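Local coordinates for protein esterase LipW (Mycobacterium marinum, PDB 3QH4) that probably hydrolyses ester substrates, as an esterase of the alpha/beta hydrolase fold with what appears to be a Ser-His-Asp triad, at residues Ala56-Val64 with Pro74-Pro82; His281-Asp291 with Trp297-Met306. One frame throughout, in Å; residues are numbered along the deposited sequence.

Interaction 1: Ala56-Val64 with Pro74-Pro82; sequences AGVAVADDV and PVRIYRAAP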
loop_
_atom_site.group_PDB
_atom_site.type_symbol
_atom_site.label_atom_id
_atom_site.label_comp_id
_atom_site.label_asym_id
_atom_site.label_seq_id
_atom_site.Cartn_x
_atom_site.Cartn_y
_atom_site.Cartn_z
ATOM N N ALA A 56 14.888 -3.805 -14.267
ATOM C CA ALA A 56 13.517 -4.182 -14.607
ATOM C C ALA A 56 13.153 -3.963 -16.075
ATOM O O ALA A 56 12.303 -4.684 -16.607
ATOM C CB ALA A 56 12.500 -3.461 -13.703
ATOM N N GLY A 57 13.784 -2.970 -16.708
ATOM C CA GLY A 57 13.425 -2.614 -18.081
ATOM C C GLY A 57 12.046 -1.985 -18.198
ATOM O O GLY A 57 11.427 -2.023 -19.269
ATOM N N VAL A 58 11.550 -1.411 -17.108
ATOM C CA VAL A 58 10.265 -0.706 -17.112
ATOM C C VAL A 58 10.568 0.797 -17.186
ATOM O O VAL A 58 11.375 1.290 -16.394
ATOM C CB VAL A 58 9.477 -0.996 -15.820
ATOM C CG1 VAL A 58 8.232 -0.072 -15.694
ATOM C CG2 VAL A 58 9.079 -2.511 -15.725
ATOM N N ALA A 59 9.969 1.513 -18.140
ATOM C CA ALA A 59 10.236 2.963 -18.250
ATOM C C ALA A 59 9.686 3.673 -17.014
ATOM O O ALA A 59 8.583 3.373 -16.547
ATOM C CB ALA A 59 9.635 3.525 -19.507
ATOM N N VAL A 60 10.488 4.580 -16.466
ATOM C CA VAL A 60 10.135 5.309 -15.244
ATOM C C VAL A 60 10.335 6.796 -15.488
ATOM O O VAL A 60 11.389 7.210 -16.019
ATOM C CB VAL A 60 11.038 4.899 -14.062
ATOM C CG1 VAL A 60 10.786 5.819 -12.833
ATOM C CG2 VAL A 60 10.841 3.409 -13.698
ATOM N N ALA A 61 9.361 7.610 -15.072
ATOM C CA ALA A 61 9.488 9.072 -15.164
ATOM C C ALA A 61 8.861 9.726 -13.936
ATOM O O ALA A 61 7.753 9.376 -13.577
ATOM C CB ALA A 61 8.811 9.592 -16.440
ATOM N N ASP A 62 9.574 10.656 -13.300
ATOM C CA ASP A 62 9.006 11.425 -12.187
ATOM C C ASP A 62 8.317 12.643 -12.745
ATOM O O ASP A 62 8.866 13.303 -13.642
ATOM C CB ASP A 62 10.077 11.849 -11.170
ATOM C CG ASP A 62 10.523 10.699 -10.307
ATOM O OD1 ASP A 62 10.052 9.604 -10.593
ATOM O OD2 ASP A 62 11.350 10.868 -9.376
ATOM N N ASP A 63 7.138 12.939 -12.199
ATOM C CA ASP A 63 6.325 14.092 -12.608
ATOM C C ASP A 63 5.649 14.712 -11.372
ATOM O O ASP A 63 5.920 14.307 -10.240
ATOM C CB ASP A 63 5.280 13.676 -13.627
ATOM C CG ASP A 63 4.834 14.827 -14.544
ATOM O OD1 ASP A 63 5.124 16.015 -14.265
ATOM O OD2 ASP A 63 4.154 14.513 -15.532
ATOM N N VAL A 64 4.818 15.727 -11.601
ATOM C CA VAL A 64 4.118 16.414 -10.521
ATOM C C VAL A 64 2.685 16.699 -10.965
ATOM O O VAL A 64 2.433 16.999 -12.145
ATOM C CB VAL A 64 4.802 17.751 -10.137
ATOM C CG1 VAL A 64 6.223 17.516 -9.606
ATOM C CG2 VAL A 64 4.847 18.692 -11.335
ATOM N N PRO A 74 3.983 15.144 -6.056
ATOM C CA PRO A 74 4.884 14.406 -6.964
ATOM C C PRO A 74 4.358 12.998 -7.214
ATOM O O PRO A 74 3.671 12.424 -6.361
ATOM C CB PRO A 74 6.204 14.324 -6.205
ATOM C CG PRO A 74 6.111 15.431 -5.154
ATOM C CD PRO A 74 4.638 15.465 -4.782
ATOM N N VAL A 75 4.646 12.500 -8.404
ATOM C CA VAL A 75 4.276 11.147 -8.793
ATOM C C VAL A 75 5.452 10.495 -9.492
ATOM O O VAL A 75 6.342 11.179 -10.029
ATOM C CB VAL A 75 3.015 11.097 -9.705
ATOM C CG1 VAL A 75 1.740 11.522 -8.926
ATOM C CG2 VAL A 75 3.213 11.940 -10.987
ATOM N N ARG A 76 5.476 9.168 -9.454
ATOM C CA ARG A 76 6.405 8.407 -10.289
ATOM C C ARG A 76 5.578 7.537 -11.220
ATOM O O ARG A 76 4.702 6.796 -10.782
ATOM C CB ARG A 76 7.357 7.557 -9.443
ATOM C CG ARG A 76 8.359 6.750 -10.311
ATOM C CD ARG A 76 9.558 6.291 -9.493
ATOM N NE ARG A 76 10.350 7.426 -9.003
ATOM C CZ ARG A 76 11.239 7.357 -8.018
ATOM N NH1 ARG A 76 11.472 6.206 -7.376
ATOM N NH2 ARG A 76 11.912 8.467 -7.676
ATOM N N ILE A 77 5.868 7.632 -12.510
ATOM C CA ILE A 77 5.075 6.903 -13.486
ATOM C C ILE A 77 5.911 5.768 -14.068
ATOM O O ILE A 77 7.011 6.005 -14.595
ATOM C CB ILE A 77 4.545 7.832 -14.597
ATOM C CG1 ILE A 77 3.819 9.032 -13.975
ATOM C CG2 ILE A 77 3.577 7.070 -15.533
ATOM C CD1 ILE A 77 3.453 10.120 -14.982
ATOM N N TYR A 78 5.354 4.559 -13.986
ATOM C CA TYR A 78 6.002 3.345 -14.489
ATOM C C TYR A 78 5.227 2.883 -15.699
ATOM O O TYR A 78 4.003 2.807 -15.646
ATOM C CB TYR A 78 5.960 2.249 -13.408
ATOM C CG TYR A 78 6.600 2.620 -12.092
ATOM C CD1 TYR A 78 5.934 3.444 -11.176
ATOM C CD2 TYR A 78 7.846 2.109 -11.743
ATOM C CE1 TYR A 78 6.509 3.759 -9.962
ATOM C CE2 TYR A 78 8.438 2.405 -10.535
ATOM C CZ TYR A 78 7.758 3.235 -9.649
ATOM O OH TYR A 78 8.336 3.519 -8.458
ATOM N N ARG A 79 5.909 2.623 -16.826
ATOM C CA ARG A 79 5.178 2.181 -18.008
ATOM C C ARG A 79 5.801 0.873 -18.529
ATOM O O ARG A 79 6.993 0.825 -18.892
ATOM C CB ARG A 79 5.129 3.265 -19.091
ATOM C CG ARG A 79 4.399 4.566 -18.670
ATOM C CD ARG A 79 4.486 5.571 -19.782
ATOM N NE ARG A 79 3.569 6.696 -19.653
ATOM C CZ ARG A 79 3.899 7.871 -19.123
ATOM N NH1 ARG A 79 5.123 8.069 -18.632
ATOM N NH2 ARG A 79 2.995 8.852 -19.067
ATOM N N ALA A 80 4.998 -0.182 -18.560
ATOM C CA ALA A 80 5.436 -1.481 -19.076
ATOM C C ALA A 80 4.423 -2.084 -20.055
ATOM O O ALA A 80 4.237 -3.333 -20.118
ATOM C CB ALA A 80 5.708 -2.435 -17.941
ATOM N N ALA A 81 3.731 -1.205 -20.769
ATOM C CA ALA A 81 2.800 -1.625 -21.814
ATOM C C ALA A 81 2.639 -0.495 -22.809
ATOM O O ALA A 81 2.814 0.673 -22.446
ATOM C CB ALA A 81 1.441 -1.994 -21.209
ATOM N N PRO A 82 2.319 -0.825 -24.073
ATOM C CA PRO A 82 2.104 0.234 -25.072
ATOM C C PRO A 82 0.854 1.064 -24.782
ATOM O O PRO A 82 -0.079 0.587 -24.096
ATOM C CB PRO A 82 1.922 -0.542 -26.392
ATOM C CG PRO A 82 2.533 -1.894 -26.137
ATOM C CD PRO A 82 2.279 -2.176 -24.672
#

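Interaction 2: His281-Asp291 with Trp297-Met306; sequences HIFPRACHGFD and WTTSQRLFAM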
loop_
_atom_site.group_PDB
_atom_site.type_symbol
_atom_site.label_atom_id
_atom_site.label_comp_id
_atom_site.label_asym_id
_atom_site.label_seq_id
_atom_site.Cartn_x
_atom_site.Cartn_y
_atom_site.Cartn_z
ATOM N N HIS A 281 -5.175 -14.042 0.043
ATOM C CA HIS A 281 -4.076 -14.939 0.416
ATOM C C HIS A 281 -3.412 -14.564 1.726
ATOM O O HIS A 281 -3.066 -13.382 1.933
ATOM C CB HIS A 281 -2.965 -14.977 -0.636
ATOM C CG HIS A 281 -2.111 -16.193 -0.514
ATOM N ND1 HIS A 281 -2.408 -17.366 -1.165
ATOM C CD2 HIS A 281 -0.986 -16.429 0.200
ATOM C CE1 HIS A 281 -1.509 -18.278 -0.862
ATOM N NE2 HIS A 281 -0.631 -17.736 -0.036
ATOM N N ILE A 282 -3.219 -15.570 2.580
ATOM C CA ILE A 282 -2.411 -15.394 3.789
ATOM C C ILE A 282 -1.132 -16.204 3.552
ATOM O O ILE A 282 -1.182 -17.407 3.318
ATOM C CB ILE A 282 -3.132 -15.916 5.068
ATOM C CG1 ILE A 282 -4.429 -15.129 5.324
ATOM C CG2 ILE A 282 -2.186 -15.807 6.311
ATOM C CD1 ILE A 282 -4.186 -13.579 5.513
ATOM N N PHE A 283 0.013 -15.525 3.640
ATOM C CA PHE A 283 1.308 -16.166 3.400
ATOM C C PHE A 283 1.894 -16.635 4.716
ATOM O O PHE A 283 2.000 -15.847 5.665
ATOM C CB PHE A 283 2.271 -15.156 2.751
ATOM C CG PHE A 283 1.904 -14.826 1.338
ATOM C CD1 PHE A 283 2.382 -15.638 0.284
ATOM C CD2 PHE A 283 1.108 -13.730 1.051
ATOM C CE1 PHE A 283 2.054 -15.332 -1.051
ATOM C CE2 PHE A 283 0.737 -13.432 -0.295
ATOM C CZ PHE A 283 1.232 -14.250 -1.331
ATOM N N PRO A 284 2.275 -17.915 4.779
ATOM C CA PRO A 284 2.765 -18.536 6.038
ATOM C C PRO A 284 4.188 -18.042 6.382
ATOM O O PRO A 284 4.946 -17.679 5.477
ATOM C CB PRO A 284 2.751 -20.042 5.696
ATOM C CG PRO A 284 3.046 -20.096 4.208
ATOM C CD PRO A 284 2.352 -18.840 3.631
ATOM N N ARG A 285 4.513 -18.010 7.673
ATOM C CA ARG A 285 5.888 -17.770 8.167
ATOM C C ARG A 285 6.482 -16.420 7.705
ATOM O O ARG A 285 7.688 -16.279 7.545
ATOM C CB ARG A 285 6.798 -18.950 7.807
ATOM C CG ARG A 285 6.194 -20.309 8.117
ATOM C CD ARG A 285 7.190 -21.436 7.831
ATOM N NE ARG A 285 8.201 -21.542 8.870
ATOM C CZ ARG A 285 9.395 -22.125 8.717
ATOM N NH1 ARG A 285 9.784 -22.619 7.537
ATOM N NH2 ARG A 285 10.212 -22.198 9.754
ATOM N N ALA A 286 5.605 -15.427 7.529
ATOM C CA ALA A 286 5.964 -14.121 7.014
ATOM C C ALA A 286 5.399 -12.996 7.902
ATOM O O ALA A 286 4.235 -13.024 8.280
ATOM C CB ALA A 286 5.437 -13.960 5.551
ATOM N N CYS A 287 6.242 -12.007 8.193
ATOM C CA CYS A 287 5.875 -10.813 8.981
ATOM C C CYS A 287 5.497 -9.666 8.082
ATOM O O CYS A 287 5.682 -9.738 6.855
ATOM C CB CYS A 287 7.069 -10.409 9.880
ATOM S SG CYS A 287 8.544 -9.880 8.948
ATOM N N HIS A 288 4.935 -8.594 8.651
ATOM C CA HIS A 288 4.668 -7.407 7.840
ATOM C C HIS A 288 5.928 -6.938 7.117
ATOM O O HIS A 288 7.014 -6.878 7.707
ATOM C CB HIS A 288 4.189 -6.273 8.740
ATOM C CG HIS A 288 3.455 -5.204 8.001
ATOM N ND1 HIS A 288 2.166 -5.378 7.556
ATOM C CD2 HIS A 288 3.810 -3.941 7.654
ATOM C CE1 HIS A 288 1.747 -4.269 6.963
ATOM N NE2 HIS A 288 2.723 -3.375 7.026
ATOM N N GLY A 289 5.780 -6.618 5.846
ATOM C CA GLY A 289 6.862 -6.039 5.068
ATOM C C GLY A 289 7.773 -7.112 4.498
ATOM O O GLY A 289 8.861 -6.776 4.032
ATOM N N PHE A 290 7.336 -8.387 4.512
ATOM C CA PHE A 290 8.210 -9.501 4.058
ATOM C C PHE A 290 8.784 -9.305 2.656
ATOM O O PHE A 290 9.957 -9.608 2.424
ATOM C CB PHE A 290 7.526 -10.878 4.189
ATOM C CG PHE A 290 6.326 -11.084 3.267
ATOM C CD1 PHE A 290 5.040 -10.745 3.717
ATOM C CD2 PHE A 290 6.488 -11.642 1.978
ATOM C CE1 PHE A 290 3.923 -10.966 2.909
ATOM C CE2 PHE A 290 5.395 -11.856 1.160
ATOM C CZ PHE A 290 4.102 -11.508 1.621
ATOM N N ASP A 291 7.975 -8.765 1.747
ATOM C CA ASP A 291 8.409 -8.625 0.361
ATOM C C ASP A 291 9.366 -7.453 0.171
ATOM O O ASP A 291 10.103 -7.437 -0.827
ATOM C CB ASP A 291 7.224 -8.505 -0.594
ATOM C CG ASP A 291 6.340 -7.322 -0.247
ATOM O OD1 ASP A 291 5.816 -7.290 0.885
ATOM O OD2 ASP A 291 6.219 -6.400 -1.085
ATOM N N TRP A 297 13.077 -13.594 -2.135
ATOM C CA TRP A 297 12.646 -14.801 -1.494
ATOM C C TRP A 297 11.505 -15.418 -2.294
ATOM O O TRP A 297 10.685 -14.712 -2.844
ATOM C CB TRP A 297 12.183 -14.424 -0.083
ATOM C CG TRP A 297 11.642 -15.525 0.803
ATOM C CD1 TRP A 297 12.062 -16.830 0.868
ATOM C CD2 TRP A 297 10.675 -15.359 1.832
ATOM N NE1 TRP A 297 11.334 -17.503 1.822
ATOM C CE2 TRP A 297 10.488 -16.618 2.437
ATOM C CE3 TRP A 297 9.879 -14.268 2.257
ATOM C CZ2 TRP A 297 9.563 -16.832 3.465
ATOM C CZ3 TRP A 297 8.969 -14.470 3.275
ATOM C CH2 TRP A 297 8.813 -15.763 3.872
ATOM N N THR A 298 11.474 -16.743 -2.372
ATOM C CA THR A 298 10.403 -17.423 -3.128
ATOM C C THR A 298 9.010 -16.918 -2.692
ATOM O O THR A 298 8.130 -16.745 -3.513
ATOM C CB THR A 298 10.482 -18.959 -2.995
ATOM O OG1 THR A 298 10.757 -19.316 -1.631
ATOM C CG2 THR A 298 11.595 -19.492 -3.873
ATOM N N THR A 299 8.814 -16.678 -1.401
ATOM C CA THR A 299 7.501 -16.222 -0.933
ATOM C C THR A 299 7.142 -14.827 -1.448
ATOM O O THR A 299 5.999 -14.592 -1.875
ATOM C CB THR A 299 7.388 -16.315 0.613
ATOM O OG1 THR A 299 7.466 -17.693 0.993
ATOM C CG2 THR A 299 6.074 -15.748 1.106
ATOM N N SER A 300 8.124 -13.922 -1.415
ATOM C CA SER A 300 7.967 -12.590 -1.984
ATOM C C SER A 300 7.701 -12.671 -3.472
ATOM O O SER A 300 6.852 -11.956 -4.004
ATOM C CB SER A 300 9.208 -11.733 -1.706
ATOM O OG SER A 300 9.427 -11.710 -0.286
ATOM N N GLN A 301 8.424 -13.560 -4.155
ATOM C CA GLN A 301 8.190 -13.724 -5.588
ATOM C C GLN A 301 6.811 -14.264 -5.895
ATOM O O GLN A 301 6.181 -13.834 -6.871
ATOM C CB GLN A 301 9.284 -14.599 -6.220
ATOM C CG GLN A 301 10.660 -13.908 -6.217
ATOM C CD GLN A 301 10.753 -12.811 -7.305
ATOM O OE1 GLN A 301 10.489 -13.077 -8.490
ATOM N NE2 GLN A 301 11.117 -11.593 -6.902
ATOM N N ARG A 302 6.338 -15.202 -5.078
ATOM C CA ARG A 302 4.965 -15.702 -5.252
ATOM C C ARG A 302 3.939 -14.584 -5.042
ATOM O O ARG A 302 2.923 -14.548 -5.734
ATOM C CB ARG A 302 4.691 -16.885 -4.314
ATOM C CG ARG A 302 5.340 -18.202 -4.800
ATOM C CD ARG A 302 4.773 -19.409 -4.012
ATOM N NE ARG A 302 5.330 -19.470 -2.668
ATOM C CZ ARG A 302 6.408 -20.188 -2.339
ATOM N NH1 ARG A 302 6.869 -20.161 -1.093
ATOM N NH2 ARG A 302 7.039 -20.912 -3.264
ATOM N N LEU A 303 4.191 -13.695 -4.074
ATOM C CA LEU A 303 3.337 -12.507 -3.911
ATOM C C LEU A 303 3.300 -11.673 -5.202
ATOM O O LEU A 303 2.213 -11.372 -5.706
ATOM C CB LEU A 303 3.820 -11.633 -2.708
ATOM C CG LEU A 303 3.052 -10.287 -2.679
ATOM C CD1 LEU A 303 1.641 -10.467 -2.169
ATOM C CD2 LEU A 303 3.836 -9.275 -1.811
ATOM N N PHE A 304 4.476 -11.297 -5.718
ATOM C CA PHE A 304 4.559 -10.479 -6.939
ATOM C C PHE A 304 3.829 -11.164 -8.110
ATOM O O PHE A 304 3.134 -10.520 -8.877
ATOM C CB PHE A 304 6.007 -10.168 -7.321
ATOM C CG PHE A 304 6.783 -9.361 -6.273
ATOM C CD1 PHE A 304 6.166 -8.369 -5.500
ATOM C CD2 PHE A 304 8.143 -9.588 -6.095
ATOM C CE1 PHE A 304 6.910 -7.643 -4.544
ATOM C CE2 PHE A 304 8.896 -8.874 -5.157
ATOM C CZ PHE A 304 8.281 -7.873 -4.394
ATOM N N ALA A 305 3.999 -12.475 -8.236
ATOM C CA ALA A 305 3.424 -13.204 -9.369
ATOM C C ALA A 305 1.909 -13.184 -9.223
ATOM O O ALA A 305 1.194 -13.011 -10.224
ATOM C CB ALA A 305 3.965 -14.620 -9.417
ATOM N N MET A 306 1.436 -13.340 -7.975
ATOM C CA MET A 306 0.011 -13.386 -7.682
ATOM C C MET A 306 -0.642 -12.042 -7.996
ATOM O O MET A 306 -1.732 -11.974 -8.584
ATOM C CB MET A 306 -0.202 -13.767 -6.210
ATOM C CG MET A 306 -1.647 -13.905 -5.813
ATOM S SD MET A 306 -1.808 -14.290 -4.059
ATOM C CE MET A 306 -0.899 -15.837 -3.997
HETATM O O HOH W 1 6.520 -18.579 3.330
#

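Interaction 1: Ala56-Val64 with Pro74-Pro82
D62 and R76 form the salt bridge of this antiparallel pair. R76 grips the carboxylate side-on, with NE and one terminal nitrogen. R76 NE lies 2.7 Å from D62 OD1, and R76 NH2 lies 3.0 Å from D62 OD2. Both oxygens use their syn lone pairs. The two flat groups are nearly coplanar, 4° apart, so the two bonds fix the rotation of both. The arginine chain starts with CG anti to the backbone N (chi1 -180°) and bends at chi3, which turns the guanidinium edge to D62.

The backbones are joined by a ladder. A59 with R79, A61 with I77 and D63 with V75 are hydrogen-bonded pairs. V60 with Y78, D62 with R76 and V64 with P74 are non-hydrogen-bonded pairs. The bond from A59 N to R79 O is weak, at 3.1 Å. That from I77 N to A61 O is 2.8 Å and nearly straight, 168° at the hydrogen.

On the same face as the salt bridge, V60 packs against its neighbours with both methyls. V60 CG1 rests 3.6 Å from R76 CD. The other branch, V60 CG2, lies 3.8 Å from Y78 CD2. Apart from these, V58 CG2 meets A80 CB at 4.0 Å.

The pair is the hairpin at one edge of the main sheet. Strand 59-66 is outermost, and strand 72-79 pairs on its other side with strand 118-122, also antiparallel. Helix 105-115 covers the Y78 face, where H105 bonds Y78 OH; D102 is a second partner for R76. Helix 134-148 packs on the other face, with W145 against D63 and I77.

Interaction 2: His281-Asp291 with Trp297-Met306
The H281 ring carries the methyl of M306 on one face. M306 CE sits 3.8 Å from the centroid of the H281 ring, 24° off the normal, a CH-pi contact. M306 lies extended until chi3, where a bend (-60°) turns CE onto the imidazole. The F283 ring has H281 CD2 over the centre of one face. M306 CE also lies 3.8 Å from F283 CZ, and its sulfur makes an oblique Met-aromatic contact with this ring. The W297 ring takes T299 CB over one face. At its edge, W297 CZ3 is 4.0 Å from F290 CB, and A286 CB is also near the ring plane. The F290 ring has S300 OG at its edge.

Aliphatic branches of the helix pack among these rings. T299 CG2 touches both F283 and F290. L303 divides its two methyls: CD1 lies 3.6 Å from F283 CE2, while CD2 lies 3.5 Å from D291 CG. The carboxylate of D291 has its polar partner elsewhere, since H193 bonds OD1. S300 OG is held by L294 O.

A water bridges the segments. It donates to P284 O at 2.8 Å and lies 2.7 Å from T299 OG1.

Helix 298-306 thus packs on the edge strand 281-283, with N-to-C directions 166° apart. The chain between them bears H288, whose ND1 bonds D258 and NE2 bonds S166. This geometry is consistent with a Ser-His-Asp triad. A histidine loop between the last strand and the C-terminal helix is characteristic of the alpha/beta hydrolase fold.

Both interactions reach the same mixed sheet, at its two opposite margins. Interaction 1 is the hairpin of strands 59-66 and 72-79 at one margin. Interaction 2 packs a helix against strand 278-283 at the other. Their centres are 24 Å apart and they do not touch. Interaction 1 is partly buried and depends on backbone bonds and an ion pair. Interaction 2 is mostly buried and joins its segments by rings, methyl groups and one bridging water. Helix 105-115 is a common neighbour: it meets Y78 of interaction 1 and F304 of interaction 2. Interaction 2 alone includes a residue of the probable triad.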